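Tail fiber protein (PDB 5W5P) is a trimeric phage tailspike that probably binds, and may degrade, the capsular polysaccharide of its Acinetobacter host. Local coordinates at residues 200-205 and 224-229; 507-512 and 558-563; 489-494 and 609-614. All coordinates share one frame; numbering follows the deposited sequence.

All three contacts are largely buried but belong to two parts of the chain. Contact 1 stacks neighbouring rungs of the parallel beta-helix, with aliphatic side chains packed inside and asparagine at the corner. Contacts 2 and 3 lie in the C-terminal antiparallel domain, their centres 59 Å or more from that of contact 1 and 39 Å from each other. They share one sheet, through neighbouring strands 509-523 and 492-503. In contact 2 a bulged strand meets a loop through one straight backbone bond, glycine and histidine, with F561 at the surface. Contact 3 is the most polar: an asparagine and three waters tie the start of strand 492-503 to the loop after strand 598-608 beside another subunit.

Contact 1: 200-205 and 224-229; sequences AALEIG and DRLYNV
L202 and L226 meet methyl to methyl, CD2 of L202 standing 3.9 Å from CD1 of L226 where the two side chains cross obliquely. The same CD2 lies 4.2 Å from CG1 of V229; here the side chains run side by side and point the same way, because L202 and V229 are paired in parallel on one face of the sheet. CG of L202 is anti to the backbone N (chi1 167°), which sets it beside the carbonyl carbon. I204, on the same face, adds CG2 at 3.8 Å from CG1 of V229. Leucine, isoleucine and valine suit this place, since I166, F182, V220 and V221 of the same chain line the interior around them.

Backbone bonds fix the pairing. L202 N donates to N228 O at 3.1 Å and 155°, and V229 CA makes a C-H...O contact with L202 O. One step earlier the grip is poorer: the bond from A201 N to Y227 O is weak at 3.4 Å, although A200 CA also approaches Y227 O, at 3.3 Å.

At N228 the chain turns a corner with a positive phi, which asparagine tolerates well, and its CB rests 4.1 Å from CB of A200, a residue small enough to fit there. Farther out, Y227 OH is held by R249 and D196, N228 ND2 reaches E290 of the second subunit, and H266 of that subunit packs on A201. Parallel rungs in register, with aliphatic residues stacked inward and asparagine at the corner, are typical of the right-handed beta-helix of phage tailspikes.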
ATOM      1  N   ALA A 200      -7.562 -15.778 -20.031  1.00 36.74           N
ATOM      2  CA  ALA A 200      -7.382 -15.109 -18.747  1.00 36.16           C
ATOM      3  C   ALA A 200      -7.203 -16.114 -17.617  1.00 37.61           C
ATOM      4  O   ALA A 200      -7.487 -17.306 -17.760  1.00 37.42           O
ATOM      5  CB  ALA A 200      -8.565 -14.177 -18.432  1.00 36.86           C
ATOM      6  N   ALA A 201      -6.728 -15.587 -16.480  1.00 38.86           N
ATOM      7  CA  ALA A 201      -6.471 -16.304 -15.233  1.00 38.93           C
ATOM      8  C   ALA A 201      -5.232 -17.187 -15.337  1.00 37.64           C
ATOM      9  O   ALA A 201      -5.336 -18.386 -15.619  1.00 39.17           O
ATOM     10  CB  ALA A 201      -7.683 -17.137 -14.803  1.00 35.91           C
ATOM     11  N   LEU A 202      -4.061 -16.607 -15.074  1.00 34.56           N
ATOM     12  CA  LEU A 202      -2.791 -17.302 -15.218  1.00 37.00           C
ATOM     13  C   LEU A 202      -1.868 -16.936 -14.066  1.00 38.14           C
ATOM     14  O   LEU A 202      -1.654 -15.753 -13.791  1.00 41.08           O
ATOM     15  CB  LEU A 202      -2.128 -16.945 -16.554  1.00 38.80           C
ATOM     16  CG  LEU A 202      -0.657 -17.326 -16.742  1.00 36.87           C
ATOM     17  CD1 LEU A 202      -0.495 -18.835 -16.679  1.00 36.04           C
ATOM     18  CD2 LEU A 202      -0.130 -16.778 -18.056  1.00 34.33           C
ATOM     19  N   GLU A 203      -1.323 -17.946 -13.398  1.00 36.96           N
ATOM     20  CA  GLU A 203      -0.226 -17.772 -12.453  1.00 37.23           C
ATOM     21  C   GLU A 203       1.050 -18.289 -13.103  1.00 38.17           C
ATOM     22  O   GLU A 203       1.092 -19.432 -13.564  1.00 40.04           O
ATOM     23  CB  GLU A 203      -0.495 -18.513 -11.141  1.00 34.23           C
ATOM     24  CG  GLU A 203      -1.925 -18.387 -10.626  1.00 37.02           C
ATOM     25  CD  GLU A 203      -2.133 -17.146  -9.779  1.00 43.80           C
ATOM     26  OE1 GLU A 203      -2.968 -16.299 -10.152  1.00 47.41           O
ATOM     27  OE2 GLU A 203      -1.454 -17.008  -8.742  1.00 49.11           O
ATOM     28  N   ILE A 204       2.086 -17.455 -13.158  1.00 36.23           N
ATOM     29  CA  ILE A 204       3.305 -17.828 -13.867  1.00 37.81           C
ATOM     30  C   ILE A 204       4.514 -17.359 -13.076  1.00 46.86           C
ATOM     31  O   ILE A 204       4.539 -16.224 -12.587  1.00 50.19           O
ATOM     32  CB  ILE A 204       3.332 -17.250 -15.295  1.00 38.13           C
ATOM     33  CG1 ILE A 204       4.712 -17.417 -15.925  1.00 35.55           C
ATOM     34  CG2 ILE A 204       2.919 -15.777 -15.292  1.00 40.07           C
ATOM     35  CD1 ILE A 204       4.744 -17.027 -17.385  1.00 34.17           C
ATOM     36  N   GLY A 205       5.501 -18.243 -12.925  1.00 33.83           N
ATOM     37  CA  GLY A 205       6.818 -17.880 -12.442  1.00 33.90           C
ATOM     38  C   GLY A 205       7.253 -18.562 -11.162  1.00 37.72           C
ATOM     39  O   GLY A 205       8.463 -18.618 -10.892  1.00 38.85           O
ATOM     40  N   ASP A 224      -0.563  -8.998 -25.309  1.00 37.94           N
ATOM     41  CA  ASP A 224      -1.679  -8.801 -26.226  1.00 38.31           C
ATOM     42  C   ASP A 224      -2.768  -9.838 -26.011  1.00 39.59           C
ATOM     43  O   ASP A 224      -3.940  -9.571 -26.303  1.00 41.39           O
ATOM     44  CB  ASP A 224      -1.206  -8.876 -27.680  1.00 41.84           C
ATOM     45  CG  ASP A 224      -0.440  -7.651 -28.122  1.00 42.73           C
ATOM     46  OD1 ASP A 224      -0.947  -6.518 -27.955  1.00 43.34           O
ATOM     47  OD2 ASP A 224       0.676  -7.827 -28.653  1.00 40.92           O
ATOM     48  N   ARG A 225      -2.400 -11.032 -25.525  1.00 40.79           N
ATOM     49  CA  ARG A 225      -3.296 -12.183 -25.496  1.00 42.15           C
ATOM     50  C   ARG A 225      -3.487 -12.797 -24.120  1.00 43.78           C
ATOM     51  O   ARG A 225      -4.356 -13.663 -23.972  1.00 42.11           O
ATOM     52  CB  ARG A 225      -2.793 -13.282 -26.449  1.00 38.01           C
ATOM     53  CG  ARG A 225      -2.416 -12.790 -27.823  1.00 38.80           C
ATOM     54  CD  ARG A 225      -3.536 -11.987 -28.473  1.00 39.43           C
ATOM     55  NE  ARG A 225      -3.214 -11.597 -29.843  1.00 41.68           N
ATOM     56  CZ  ARG A 225      -4.030 -10.909 -30.634  1.00 43.92           C
ATOM     57  NH1 ARG A 225      -5.218 -10.523 -30.186  1.00 41.11           N
ATOM     58  NH2 ARG A 225      -3.652 -10.588 -31.865  1.00 42.42           N
ATOM     59  N   LEU A 226      -2.720 -12.376 -23.116  1.00 46.25           N
ATOM     60  CA  LEU A 226      -2.791 -12.933 -21.769  1.00 42.96           C
ATOM     61  C   LEU A 226      -3.229 -11.833 -20.813  1.00 41.46           C
ATOM     62  O   LEU A 226      -2.470 -10.891 -20.555  1.00 40.56           O
ATOM     63  CB  LEU A 226      -1.442 -13.523 -21.357  1.00 41.99           C
ATOM     64  CG  LEU A 226      -1.009 -14.739 -22.186  1.00 42.89           C
ATOM     65  CD1 LEU A 226       0.254 -15.395 -21.634  1.00 44.55           C
ATOM     66  CD2 LEU A 226      -2.141 -15.743 -22.267  1.00 39.28           C
ATOM     67  N   TYR A 227      -4.454 -11.947 -20.302  1.00 43.34           N
ATOM     68  CA  TYR A 227      -5.010 -11.018 -19.330  1.00 39.88           C
ATOM     69  C   TYR A 227      -5.150 -11.709 -17.981  1.00 40.58           C
ATOM     70  O   TYR A 227      -5.110 -12.938 -17.883  1.00 44.38           O
ATOM     71  CB  TYR A 227      -6.382 -10.493 -19.773  1.00 41.29           C
ATOM     72  CG  TYR A 227      -6.414  -9.801 -21.120  1.00 41.17           C
ATOM     73  CD1 TYR A 227      -5.256  -9.290 -21.694  1.00 38.31           C
ATOM     74  CD2 TYR A 227      -7.617  -9.642 -21.811  1.00 40.32           C
ATOM     75  CE1 TYR A 227      -5.288  -8.657 -22.923  1.00 42.40           C
ATOM     76  CE2 TYR A 227      -7.660  -9.004 -23.044  1.00 39.08           C
ATOM     77  CZ  TYR A 227      -6.492  -8.517 -23.594  1.00 41.63           C
ATOM     78  OH  TYR A 227      -6.513  -7.883 -24.813  1.00 42.09           O
ATOM     79  N   ASN A 228      -5.335 -10.898 -16.941  1.00 37.95           N
ATOM     80  CA  ASN A 228      -5.494 -11.378 -15.571  1.00 34.14           C
ATOM     81  C   ASN A 228      -4.347 -12.319 -15.196  1.00 39.07           C
ATOM     82  O   ASN A 228      -4.537 -13.504 -14.915  1.00 40.75           O
ATOM     83  CB  ASN A 228      -6.856 -12.052 -15.378  1.00 34.72           C
ATOM     84  CG  ASN A 228      -8.025 -11.085 -15.539  1.00 41.61           C
ATOM     85  OD1 ASN A 228      -7.903 -10.040 -16.177  1.00 41.37           O
ATOM     86  ND2 ASN A 228      -9.167 -11.442 -14.968  1.00 35.66           N
ATOM     87  N   VAL A 229      -3.138 -11.760 -15.197  1.00 36.99           N
ATOM     88  CA  VAL A 229      -1.907 -12.521 -15.025  1.00 36.56           C
ATOM     89  C   VAL A 229      -1.266 -12.131 -13.702  1.00 36.70           C
ATOM     90  O   VAL A 229      -1.037 -10.944 -13.442  1.00 35.74           O
ATOM     91  CB  VAL A 229      -0.931 -12.280 -16.189  1.00 35.64           C
ATOM     92  CG1 VAL A 229       0.300 -13.171 -16.045  1.00 33.15           C
ATOM     93  CG2 VAL A 229      -1.624 -12.523 -17.520  1.00 39.67           C
TER

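Contact 2: 507-512 and 558-563; sequences NVVLGA and VSLFKH
A classic beta bulge, L510 and G511 both facing M502, presents the L510 carbonyl to residues 560-563. F561 N donates to L510 O at 2.8 Å, with a nearly straight N-H...O angle of 170°. The same oxygen receives a C-H...O contact from L560 CA, and CE1 of H563 sits 3.6 Å from it, the oxygen lying at the imidazole edge near the ring plane. Three groups of one loop thus gather round a single buried acceptor.

G511 suits its place because it has no CB to collide with the imidazole: its CA comes within 3.8 Å of H563 CE1. The ring is fixed by its own loop, ND1 donating to F561 O at 2.9 Å from above the carbonyl plane, while NE2 is bonded to T596 OG1. On one face of the imidazole lies CD2 of F561, 3.8 Å above the plane and offset toward the rim; the phenyl group presents its edge there. F561 itself is exposed.

The bulge lies near the start of strand 509-523, in the five-stranded antiparallel sheet of the C-terminal domain, and the loop leaves the small hairpin 551-553/558-559. L560 spans the two, its CD2 standing 3.8 Å from the carbonyl carbon of L510. The purely aliphatic approaches, L560 CD2 to V509 CG1 and L510 CD2 to V558 CG1, are equally loose, each 4.5 Å. Q522 of the third subunit packs against both V509 and L560.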
ATOM      1  N   ASN A 507     -33.906  32.336  17.310  1.00 60.96           N
ATOM      2  CA  ASN A 507     -32.808  32.171  16.354  1.00 58.10           C
ATOM      3  C   ASN A 507     -33.209  32.585  14.939  1.00 60.00           C
ATOM      4  O   ASN A 507     -32.879  31.925  13.954  1.00 62.71           O
ATOM      5  CB  ASN A 507     -32.269  30.741  16.378  1.00 55.16           C
ATOM      6  CG  ASN A 507     -31.615  30.406  17.691  1.00 60.92           C
ATOM      7  OD1 ASN A 507     -30.495  30.836  17.962  1.00 62.72           O
ATOM      8  ND2 ASN A 507     -32.308  29.635  18.521  1.00 65.05           N
ATOM      9  N   VAL A 508     -33.916  33.703  14.844  1.00 63.17           N
ATOM     10  CA  VAL A 508     -34.198  34.358  13.572  1.00 59.16           C
ATOM     11  C   VAL A 508     -33.119  35.410  13.353  1.00 53.53           C
ATOM     12  O   VAL A 508     -32.927  36.298  14.194  1.00 50.93           O
ATOM     13  CB  VAL A 508     -35.603  34.981  13.567  1.00 59.08           C
ATOM     14  CG1 VAL A 508     -35.816  35.818  12.318  1.00 56.69           C
ATOM     15  CG2 VAL A 508     -36.659  33.893  13.683  1.00 58.92           C
ATOM     16  N   VAL A 509     -32.400  35.308  12.239  1.00 52.90           N
ATOM     17  CA  VAL A 509     -31.279  36.205  11.972  1.00 52.55           C
ATOM     18  C   VAL A 509     -31.815  37.550  11.493  1.00 57.18           C
ATOM     19  O   VAL A 509     -32.433  37.641  10.426  1.00 57.58           O
ATOM     20  CB  VAL A 509     -30.314  35.596  10.947  1.00 50.25           C
ATOM     21  CG1 VAL A 509     -29.237  36.603  10.567  1.00 47.63           C
ATOM     22  CG2 VAL A 509     -29.692  34.321  11.504  1.00 48.60           C
ATOM     23  N   LEU A 510     -31.578  38.600  12.288  1.00 58.86           N
ATOM     24  CA  LEU A 510     -31.971  39.960  11.940  1.00 58.38           C
ATOM     25  C   LEU A 510     -30.802  40.832  11.505  1.00 57.01           C
ATOM     26  O   LEU A 510     -31.028  41.959  11.046  1.00 56.12           O
ATOM     27  CB  LEU A 510     -32.676  40.633  13.130  1.00 51.42           C
ATOM     28  CG  LEU A 510     -34.029  40.056  13.546  1.00 52.49           C
ATOM     29  CD1 LEU A 510     -34.690  40.951  14.573  1.00 53.72           C
ATOM     30  CD2 LEU A 510     -34.930  39.867  12.334  1.00 55.04           C
ATOM     31  N   GLY A 511     -29.569  40.350  11.640  1.00 57.00           N
ATOM     32  CA  GLY A 511     -28.406  41.114  11.228  1.00 53.54           C
ATOM     33  C   GLY A 511     -27.201  40.213  11.103  1.00 53.51           C
ATOM     34  O   GLY A 511     -27.197  39.071  11.579  1.00 49.16           O
ATOM     35  N   ALA A 512     -26.168  40.739  10.451  1.00 45.97           N
ATOM     36  CA  ALA A 512     -24.953  39.971  10.234  1.00 53.30           C
ATOM     37  C   ALA A 512     -23.795  40.927  10.007  1.00 48.05           C
ATOM     38  O   ALA A 512     -23.944  41.942   9.327  1.00 47.52           O
ATOM     39  CB  ALA A 512     -25.098  39.008   9.046  1.00 44.37           C
ATOM     40  N   VAL A 558     -39.497  42.663   6.075  1.00 72.38           N
ATOM     41  CA  VAL A 558     -38.467  42.735   7.104  1.00 66.99           C
ATOM     42  C   VAL A 558     -37.111  42.619   6.422  1.00 64.82           C
ATOM     43  O   VAL A 558     -36.914  41.749   5.566  1.00 64.04           O
ATOM     44  CB  VAL A 558     -38.653  41.637   8.168  1.00 63.91           C
ATOM     45  CG1 VAL A 558     -37.562  41.710   9.219  1.00 62.20           C
ATOM     46  CG2 VAL A 558     -40.023  41.758   8.819  1.00 63.75           C
ATOM     47  N   SER A 559     -36.184  43.501   6.790  1.00 65.82           N
ATOM     48  CA  SER A 559     -34.844  43.510   6.223  1.00 64.23           C
ATOM     49  C   SER A 559     -33.800  43.353   7.322  1.00 60.20           C
ATOM     50  O   SER A 559     -34.074  43.568   8.508  1.00 57.44           O
ATOM     51  CB  SER A 559     -34.581  44.802   5.435  1.00 64.88           C
ATOM     52  OG  SER A 559     -35.143  44.735   4.137  1.00 65.54           O
ATOM     53  N   LEU A 560     -32.593  42.964   6.914  1.00 57.37           N
ATOM     54  CA  LEU A 560     -31.480  42.897   7.851  1.00 56.90           C
ATOM     55  C   LEU A 560     -31.167  44.291   8.387  1.00 59.18           C
ATOM     56  O   LEU A 560     -31.119  45.265   7.632  1.00 59.11           O
ATOM     57  CB  LEU A 560     -30.246  42.301   7.177  1.00 51.54           C
ATOM     58  CG  LEU A 560     -30.327  40.854   6.694  1.00 51.05           C
ATOM     59  CD1 LEU A 560     -29.070  40.505   5.918  1.00 49.66           C
ATOM     60  CD2 LEU A 560     -30.525  39.896   7.859  1.00 53.20           C
ATOM     61  N   PHE A 561     -30.943  44.374   9.697  1.00 57.97           N
ATOM     62  CA  PHE A 561     -30.790  45.637  10.407  1.00 52.59           C
ATOM     63  C   PHE A 561     -29.323  45.916  10.709  1.00 55.89           C
ATOM     64  O   PHE A 561     -28.561  45.007  11.049  1.00 62.25           O
ATOM     65  CB  PHE A 561     -31.592  45.608  11.710  1.00 52.10           C
ATOM     66  CG  PHE A 561     -31.604  46.917  12.458  1.00 58.63           C
ATOM     67  CD1 PHE A 561     -32.359  47.987  12.000  1.00 56.09           C
ATOM     68  CD2 PHE A 561     -30.881  47.070  13.633  1.00 58.19           C
ATOM     69  CE1 PHE A 561     -32.382  49.180  12.690  1.00 54.68           C
ATOM     70  CE2 PHE A 561     -30.902  48.269  14.328  1.00 57.35           C
ATOM     71  CZ  PHE A 561     -31.652  49.323  13.855  1.00 54.67           C
ATOM     72  N   LYS A 562     -28.936  47.183  10.593  1.00 59.28           N
ATOM     73  CA  LYS A 562     -27.588  47.630  10.945  1.00 60.62           C
ATOM     74  C   LYS A 562     -27.508  47.763  12.464  1.00 58.91           C
ATOM     75  O   LYS A 562     -28.025  48.722  13.044  1.00 58.85           O
ATOM     76  CB  LYS A 562     -27.270  48.949  10.247  1.00 60.89           C
ATOM     77  CG  LYS A 562     -25.935  49.562  10.631  1.00 60.50           C
ATOM     78  CD  LYS A 562     -25.757  50.942  10.009  1.00 59.43           C
ATOM     79  CE  LYS A 562     -24.409  51.530  10.385  1.00 63.47           C
ATOM     80  NZ  LYS A 562     -24.145  52.847   9.747  1.00 69.17           N
ATOM     81  N   HIS A 563     -26.853  46.798  13.118  1.00 56.30           N
ATOM     82  CA  HIS A 563     -26.835  46.763  14.578  1.00 55.83           C
ATOM     83  C   HIS A 563     -25.734  47.634  15.172  1.00 56.50           C
ATOM     84  O   HIS A 563     -25.892  48.145  16.289  1.00 55.47           O
ATOM     85  CB  HIS A 563     -26.664  45.323  15.070  1.00 54.70           C
ATOM     86  CG  HIS A 563     -27.911  44.498  14.983  1.00 54.68           C
ATOM     87  ND1 HIS A 563     -28.465  44.113  13.781  1.00 54.84           N
ATOM     88  CD2 HIS A 563     -28.712  43.985  15.948  1.00 55.75           C
ATOM     89  CE1 HIS A 563     -29.553  43.398  14.010  1.00 56.70           C
ATOM     90  NE2 HIS A 563     -29.726  43.306  15.316  1.00 56.33           N
TER

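Contact 3: 489-494 and 609-614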
ATOM      1  N   SER A 489       7.997  28.803  24.126  1.00 52.48           N
ATOM      2  CA  SER A 489       6.922  28.193  23.355  1.00 51.31           C
ATOM      3  C   SER A 489       5.602  28.947  23.441  1.00 52.45           C
ATOM      4  O   SER A 489       4.683  28.631  22.679  1.00 51.22           O
ATOM      5  CB  SER A 489       6.685  26.748  23.811  1.00 47.39           C
ATOM      6  OG  SER A 489       7.898  26.105  24.135  1.00 49.95           O
ATOM      7  N   ARG A 490       5.483  29.928  24.338  1.00 50.61           N
ATOM      8  CA  ARG A 490       4.168  30.479  24.651  1.00 47.06           C
ATOM      9  C   ARG A 490       3.722  31.532  23.643  1.00 45.36           C
ATOM     10  O   ARG A 490       2.596  31.473  23.139  1.00 45.86           O
ATOM     11  CB  ARG A 490       4.174  31.058  26.064  1.00 45.80           C
ATOM     12  CG  ARG A 490       4.619  30.065  27.122  1.00 46.08           C
ATOM     13  CD  ARG A 490       4.024  30.382  28.477  1.00 45.74           C
ATOM     14  NE  ARG A 490       4.430  29.406  29.483  1.00 47.71           N
ATOM     15  CZ  ARG A 490       5.279  29.665  30.476  1.00 50.55           C
ATOM     16  NH1 ARG A 490       5.812  30.874  30.599  1.00 47.89           N
ATOM     17  NH2 ARG A 490       5.595  28.714  31.344  1.00 47.49           N
ATOM     18  N   ALA A 491       4.588  32.498  23.341  1.00 44.89           N
ATOM     19  CA  ALA A 491       4.187  33.657  22.552  1.00 44.88           C
ATOM     20  C   ALA A 491       3.737  33.253  21.151  1.00 43.65           C
ATOM     21  O   ALA A 491       4.207  32.265  20.578  1.00 41.84           O
ATOM     22  CB  ALA A 491       5.337  34.661  22.457  1.00 42.17           C
ATOM     23  N   CYS A 492       2.816  34.038  20.599  1.00 41.45           N
ATOM     24  CA  CYS A 492       2.319  33.829  19.246  1.00 40.89           C
ATOM     25  C   CYS A 492       1.533  35.064  18.829  1.00 44.82           C
ATOM     26  O   CYS A 492       1.240  35.947  19.641  1.00 51.28           O
ATOM     27  CB  CYS A 492       1.450  32.571  19.149  1.00 42.78           C
ATOM     28  SG  CYS A 492      -0.015  32.594  20.212  1.00 47.91           S
ATOM     29  N   THR A 493       1.215  35.122  17.540  1.00 42.74           N
ATOM     30  CA  THR A 493       0.309  36.117  16.990  1.00 40.81           C
ATOM     31  C   THR A 493      -0.768  35.397  16.192  1.00 42.00           C
ATOM     32  O   THR A 493      -0.635  34.211  15.868  1.00 42.89           O
ATOM     33  CB  THR A 493       1.042  37.137  16.110  1.00 41.52           C
ATOM     34  OG1 THR A 493       1.772  36.461  15.078  1.00 38.61           O
ATOM     35  CG2 THR A 493       2.005  37.953  16.956  1.00 41.09           C
ATOM     36  N   ALA A 494      -1.845  36.117  15.884  1.00 38.55           N
ATOM     37  CA  ALA A 494      -3.009  35.480  15.287  1.00 38.11           C
ATOM     38  C   ALA A 494      -3.939  36.531  14.703  1.00 46.78           C
ATOM     39  O   ALA A 494      -3.936  37.696  15.115  1.00 47.31           O
ATOM     40  CB  ALA A 494      -3.762  34.622  16.310  1.00 38.28           C
ATOM     41  N   SER A 609       2.365  30.768  14.630  1.00 44.09           N
ATOM     42  CA  SER A 609       3.029  30.249  15.819  1.00 43.74           C
ATOM     43  C   SER A 609       4.513  30.576  15.889  1.00 44.80           C
ATOM     44  O   SER A 609       5.106  30.414  16.961  1.00 47.65           O
ATOM     45  CB  SER A 609       2.849  28.731  15.903  1.00 41.65           C
ATOM     46  OG  SER A 609       1.541  28.356  15.515  1.00 39.55           O
ATOM     47  N   LEU A 610       5.125  31.024  14.795  1.00 45.46           N
ATOM     48  CA  LEU A 610       6.559  31.292  14.796  1.00 42.24           C
ATOM     49  C   LEU A 610       6.917  32.267  15.905  1.00 41.51           C
ATOM     50  O   LEU A 610       6.387  33.380  15.957  1.00 42.33           O
ATOM     51  CB  LEU A 610       6.996  31.847  13.443  1.00 40.28           C
ATOM     52  CG  LEU A 610       8.507  31.976  13.237  1.00 39.07           C
ATOM     53  CD1 LEU A 610       9.189  30.635  13.421  1.00 37.82           C
ATOM     54  CD2 LEU A 610       8.815  32.545  11.862  1.00 40.11           C
ATOM     55  N   ASN A 611       7.798  31.839  16.803  1.00 43.54           N
ATOM     56  CA  ASN A 611       8.302  32.696  17.873  1.00 46.80           C
ATOM     57  C   ASN A 611       9.778  32.359  18.072  1.00 49.04           C
ATOM     58  O   ASN A 611      10.433  31.798  17.189  1.00 47.77           O
ATOM     59  CB  ASN A 611       7.460  32.541  19.152  1.00 46.66           C
ATOM     60  CG  ASN A 611       7.380  31.101  19.642  1.00 48.45           C
ATOM     61  OD1 ASN A 611       8.231  30.272  19.321  1.00 39.99           O
ATOM     62  ND2 ASN A 611       6.354  30.806  20.433  1.00 40.23           N
ATOM     63  N   SER A 612      10.315  32.706  19.244  1.00 51.06           N
ATOM     64  CA  SER A 612      11.714  32.434  19.555  1.00 47.13           C
ATOM     65  C   SER A 612      11.970  30.982  19.927  1.00 48.05           C
ATOM     66  O   SER A 612      13.136  30.577  20.008  1.00 50.02           O
ATOM     67  CB  SER A 612      12.187  33.339  20.694  1.00 42.85           C
ATOM     68  OG  SER A 612      12.423  34.655  20.232  1.00 43.10           O
ATOM     69  N   GLY A 613      10.921  30.196  20.164  1.00 47.27           N
ATOM     70  CA  GLY A 613      11.052  28.805  20.519  1.00 48.77           C
ATOM     71  C   GLY A 613      10.688  27.878  19.374  1.00 48.30           C
ATOM     72  O   GLY A 613      10.587  28.278  18.212  1.00 48.48           O
ATOM     73  N   ALA A 614      10.481  26.612  19.728  1.00 44.96           N
ATOM     74  CA  ALA A 614      10.167  25.579  18.755  1.00 47.14           C
ATOM     75  C   ALA A 614       8.670  25.362  18.593  1.00 45.64           C
ATOM     76  O   ALA A 614       8.254  24.286  18.158  1.00 49.13           O
ATOM     77  CB  ALA A 614      10.855  24.265  19.138  1.00 50.66           C
TER
HETATM   78  O   HOH W   1      10.472  26.327  22.570  1.00 32.25           O
HETATM   79  O   HOH W   2       3.823  30.052  19.101  1.00 45.00           O
HETATM   80  O   HOH W   3       4.147  34.653  15.072  1.00 36.27           O
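N611 makes the one direct hydrogen bond to 489-494: its ND2 donates to A491 O at 2.6 Å and 154°, the donor tilted 17° from the carbonyl plane. The other end of the amide is used too, OD1 accepting from G613 N at 2.8 Å, which makes an Asx turn. CG of N611 lies between the backbone N and the carbonyl carbon (chi1 56°). Asparagine suits the place because one short side chain offers donor and acceptor together.

The loop that turns here follows strand 598-608 and lies beside the start of strand 492-503; strands 598-608 and 492-503 are neighbours in the antiparallel sheet of the C-terminal domain.

Waters add three further links. One molecule donates to both A491 O and S609 O; another donates to L610 O at 2.7 Å and accepts from T493 OG1 at 3.0 Å. A third accepts from A614 N at 2.9 Å and bonds S489 OG.

Side chains otherwise barely meet; CB of A491 is 4.5 Å from CB of N611. F499 of the second subunit packs on A491 and T493, and R457 of that subunit donates to N611 O.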